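Local coordinates for protein PHO85 cyclin PHO80 (PDB 2PMI) that acts as the cyclin partner of the cyclin-dependent kinase PHO85 and negatively regulates phosphate-starvation-responsive genes when phosphate is plentiful, at residues Thr97-Val108 / Ile170-Ser181. Residues are numbered along the deposited sequence; the frame is centred on the assembly and turned at random.
Sequences TSLYYIDLLQTV and IIPRDHNITLCS
Ile177 packs as a knob against helix 92-108, its side chain seated in the hole formed by Tyr100, Asp103, Leu104 and Thr107. In this all-helical cyclin fold the short helix 176-183 packs nearly parallel to helix 92-108; the axes of the segments 97-108 and 176-181 come within 10.0 Å of each other at an angle of 22°. The side chains of Ile177 and Leu104 lie alongside each other, pointing opposite ways, with Ile177 CG1 3.5 Å from Leu104 CD1. The CD1 tip of Ile177 goes on to Tyr100 CE1, 3.7 Å away, while its CG2 branch, anti to the backbone N, meets the methyl of Thr107. Toward the C-terminal ends Val108 CG1 packs against the sulfur of Cys180.

Tyr100 carries the contact on from the helix to the loop. With CG anti to the backbone N (chi1 157°), its ring extends toward the loop and the start of helix 176-183. Its CE2 lies obliquely against Pro172 CB at 3.6 Å, and helix 216-227 adds Tyr220, whose ring meets that of Tyr100 steeply. Pro172 centres an inverse gamma turn; it also touches an apolar side chain of the partner protein chain, so the loop carrying it lies between helix 92-108 and that chain.

Next along helix 92-108, Ile170 O lies at the edge of the Tyr101 ring, in its plane; the hydroxyl appears to donate to it, a bond left doubtful because OH sits too close to Ile170 in the model. Thr97 CG2 covers one face of the Tyr101 ring. Asn176, in the first turn of its helix, ties loop and helices together: its ND2 bonds to Arg169 O and, in the plane of its amide, donates a nearly straight hydrogen bond (168°) to Tyr100 OH, 2.9 Å from ND2.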
# COMPACT_ATOMS: atom_id res chain seq x y z
N THR B 97 -6.06 -7.84 11.74
CA THR B 97 -6.80 -7.84 10.50
C THR B 97 -7.56 -9.14 10.29
O THR B 97 -8.72 -9.13 9.89
CB THR B 97 -5.85 -7.63 9.31
OG1 THR B 97 -5.34 -6.29 9.34
CG2 THR B 97 -6.58 -7.88 7.99
N SER B 98 -6.91 -10.26 10.55
CA SER B 98 -7.57 -11.55 10.38
C SER B 98 -8.89 -11.57 11.13
O SER B 98 -9.94 -11.90 10.57
CB SER B 98 -6.66 -12.68 10.87
OG SER B 98 -5.74 -13.04 9.85
N LEU B 99 -8.85 -11.19 12.41
CA LEU B 99 -10.04 -11.16 13.24
C LEU B 99 -11.06 -10.23 12.61
O LEU B 99 -12.22 -10.61 12.37
CB LEU B 99 -9.68 -10.68 14.64
CG LEU B 99 -10.83 -10.73 15.65
CD1 LEU B 99 -11.16 -12.17 16.00
CD2 LEU B 99 -10.43 -9.97 16.90
N TYR B 100 -10.65 -9.00 12.34
CA TYR B 100 -11.53 -8.02 11.72
C TYR B 100 -12.15 -8.58 10.43
O TYR B 100 -13.29 -8.28 10.10
CB TYR B 100 -10.75 -6.76 11.41
CG TYR B 100 -11.36 -5.91 10.33
CD1 TYR B 100 -12.45 -5.08 10.60
CD2 TYR B 100 -10.83 -5.91 9.04
CE1 TYR B 100 -12.99 -4.26 9.63
CE2 TYR B 100 -11.37 -5.09 8.05
CZ TYR B 100 -12.45 -4.27 8.36
OH TYR B 100 -12.97 -3.42 7.39
N TYR B 101 -11.37 -9.38 9.70
CA TYR B 101 -11.88 -9.97 8.47
C TYR B 101 -13.09 -10.87 8.73
O TYR B 101 -13.76 -11.29 7.79
CB TYR B 101 -10.79 -10.81 7.79
CG TYR B 101 -9.86 -10.04 6.88
CD1 TYR B 101 -8.77 -10.68 6.27
CD2 TYR B 101 -10.04 -8.67 6.63
CE1 TYR B 101 -7.89 -9.99 5.44
CE2 TYR B 101 -9.17 -7.97 5.82
CZ TYR B 101 -8.09 -8.63 5.22
OH TYR B 101 -7.23 -7.95 4.41
N ILE B 102 -13.35 -11.18 9.99
CA ILE B 102 -14.48 -12.02 10.36
C ILE B 102 -15.74 -11.17 10.25
O ILE B 102 -16.70 -11.54 9.56
CB ILE B 102 -14.36 -12.53 11.80
CG1 ILE B 102 -13.18 -13.49 11.88
CG2 ILE B 102 -15.64 -13.24 12.23
CD1 ILE B 102 -12.92 -13.97 13.28
N ASP B 103 -15.73 -10.03 10.93
CA ASP B 103 -16.86 -9.12 10.90
C ASP B 103 -17.08 -8.64 9.47
O ASP B 103 -18.19 -8.24 9.12
CB ASP B 103 -16.62 -7.92 11.83
CG ASP B 103 -16.88 -8.24 13.30
OD1 ASP B 103 -16.93 -9.44 13.66
OD2 ASP B 103 -17.04 -7.28 14.10
N LEU B 104 -16.04 -8.69 8.64
CA LEU B 104 -16.20 -8.23 7.26
C LEU B 104 -16.87 -9.28 6.40
O LEU B 104 -17.72 -8.95 5.59
CB LEU B 104 -14.86 -7.86 6.60
CG LEU B 104 -15.09 -7.42 5.14
CD1 LEU B 104 -15.33 -5.91 5.09
CD2 LEU B 104 -13.89 -7.78 4.26
N LEU B 105 -16.49 -10.54 6.57
CA LEU B 105 -17.08 -11.61 5.79
C LEU B 105 -18.49 -11.94 6.30
O LEU B 105 -19.42 -12.10 5.50
CB LEU B 105 -16.19 -12.85 5.83
CG LEU B 105 -16.45 -13.89 4.74
CD1 LEU B 105 -16.22 -13.24 3.40
CD2 LEU B 105 -15.53 -15.11 4.89
N GLN B 106 -18.67 -12.03 7.63
CA GLN B 106 -20.00 -12.33 8.18
C GLN B 106 -21.02 -11.32 7.69
O GLN B 106 -22.20 -11.63 7.59
CB GLN B 106 -20.02 -12.31 9.72
CG GLN B 106 -19.30 -13.48 10.41
CD GLN B 106 -19.80 -13.79 11.83
OE1 GLN B 106 -20.11 -12.89 12.63
NE2 GLN B 106 -19.87 -15.07 12.16
N THR B 107 -20.57 -10.11 7.39
CA THR B 107 -21.47 -9.06 6.92
C THR B 107 -21.76 -9.07 5.42
O THR B 107 -22.88 -8.76 5.01
CB THR B 107 -20.93 -7.63 7.29
OG1 THR B 107 -21.21 -7.34 8.67
CG2 THR B 107 -21.57 -6.56 6.42
N VAL B 108 -20.79 -9.45 4.59
CA VAL B 108 -21.00 -9.41 3.14
C VAL B 108 -21.07 -10.75 2.42
O VAL B 108 -20.94 -10.84 1.19
CB VAL B 108 -19.90 -8.53 2.49
CG1 VAL B 108 -19.92 -7.15 3.13
CG2 VAL B 108 -18.52 -9.19 2.66
N ILE B 170 -9.92 -5.35 1.39
CA ILE B 170 -9.17 -5.88 2.52
C ILE B 170 -8.49 -4.87 3.45
O ILE B 170 -8.01 -5.27 4.50
CB ILE B 170 -8.09 -6.78 2.00
CG1 ILE B 170 -7.16 -5.95 1.09
CG2 ILE B 170 -8.69 -7.93 1.22
CD1 ILE B 170 -6.07 -6.72 0.40
N ILE B 171 -8.44 -3.59 3.07
CA ILE B 171 -7.77 -2.59 3.92
C ILE B 171 -8.68 -2.15 5.07
O ILE B 171 -9.65 -1.42 4.87
CB ILE B 171 -7.33 -1.33 3.11
CG1 ILE B 171 -6.51 -1.73 1.88
CG2 ILE B 171 -6.48 -0.40 3.97
CD1 ILE B 171 -6.30 -0.57 0.88
N PRO B 172 -8.36 -2.57 6.30
CA PRO B 172 -9.15 -2.24 7.48
C PRO B 172 -9.20 -0.75 7.77
O PRO B 172 -8.38 -0.21 8.51
CB PRO B 172 -8.47 -3.02 8.59
CG PRO B 172 -7.03 -2.95 8.19
CD PRO B 172 -7.08 -3.21 6.69
N ARG B 173 -10.18 -0.08 7.18
CA ARG B 173 -10.35 1.34 7.40
C ARG B 173 -11.82 1.55 7.84
O ARG B 173 -12.72 0.81 7.42
CB ARG B 173 -10.01 2.07 6.10
CG ARG B 173 -9.25 3.39 6.26
CD ARG B 173 -8.83 3.88 4.90
NE ARG B 173 -8.57 5.31 4.86
CZ ARG B 173 -8.31 5.97 3.74
NH1 ARG B 173 -8.28 5.32 2.59
NH2 ARG B 173 -8.09 7.29 3.77
N ASP B 174 -12.03 2.53 8.71
CA ASP B 174 -13.35 2.84 9.27
C ASP B 174 -14.58 2.53 8.43
O ASP B 174 -15.44 1.79 8.88
CB ASP B 174 -13.41 4.30 9.73
CG ASP B 174 -12.54 4.55 10.96
OD1 ASP B 174 -12.18 3.56 11.64
OD2 ASP B 174 -12.21 5.72 11.26
N HIS B 175 -14.67 3.07 7.23
CA HIS B 175 -15.85 2.85 6.39
C HIS B 175 -15.73 1.70 5.39
O HIS B 175 -16.54 1.58 4.47
CB HIS B 175 -16.17 4.12 5.62
CG HIS B 175 -16.30 5.33 6.48
ND1 HIS B 175 -16.05 6.61 6.02
CD2 HIS B 175 -16.66 5.46 7.78
CE1 HIS B 175 -16.25 7.47 7.00
NE2 HIS B 175 -16.62 6.80 8.08
N ASN B 176 -14.72 0.85 5.56
CA ASN B 176 -14.50 -0.25 4.63
C ASN B 176 -15.69 -1.20 4.54
O ASN B 176 -16.22 -1.43 3.45
CB ASN B 176 -13.22 -1.02 4.99
CG ASN B 176 -12.90 -2.12 3.97
OD1 ASN B 176 -12.85 -1.87 2.77
ND2 ASN B 176 -12.67 -3.33 4.46
N ILE B 177 -16.11 -1.75 5.68
CA ILE B 177 -17.23 -2.69 5.70
C ILE B 177 -18.47 -2.15 4.99
O ILE B 177 -19.09 -2.85 4.17
CB ILE B 177 -17.59 -3.08 7.16
CG1 ILE B 177 -16.46 -3.90 7.77
CG2 ILE B 177 -18.88 -3.89 7.17
CD1 ILE B 177 -16.69 -4.29 9.21
N THR B 178 -18.83 -0.90 5.29
CA THR B 178 -19.98 -0.27 4.67
C THR B 178 -19.81 -0.22 3.16
O THR B 178 -20.64 -0.74 2.42
CB THR B 178 -20.21 1.15 5.21
OG1 THR B 178 -20.71 1.07 6.55
CG2 THR B 178 -21.21 1.90 4.35
N LEU B 179 -18.74 0.43 2.73
CA LEU B 179 -18.45 0.56 1.31
C LEU B 179 -18.53 -0.80 0.68
O LEU B 179 -19.06 -0.95 -0.42
CB LEU B 179 -17.06 1.14 1.13
CG LEU B 179 -17.02 2.63 1.45
CD1 LEU B 179 -15.64 3.06 1.89
CD2 LEU B 179 -17.47 3.38 0.22
N CYS B 180 -18.00 -1.79 1.38
CA CYS B 180 -18.02 -3.15 0.88
C CYS B 180 -19.48 -3.60 0.75
O CYS B 180 -19.89 -4.09 -0.31
CB CYS B 180 -17.26 -4.08 1.83
SG CYS B 180 -16.88 -5.68 1.09
N SER B 181 -20.25 -3.43 1.82
CA SER B 181 -21.67 -3.80 1.81
C SER B 181 -22.31 -3.22 0.57
O SER B 181 -22.83 -3.94 -0.29
CB SER B 181 -22.38 -3.23 3.04
OG SER B 181 -22.53 -4.24 4.02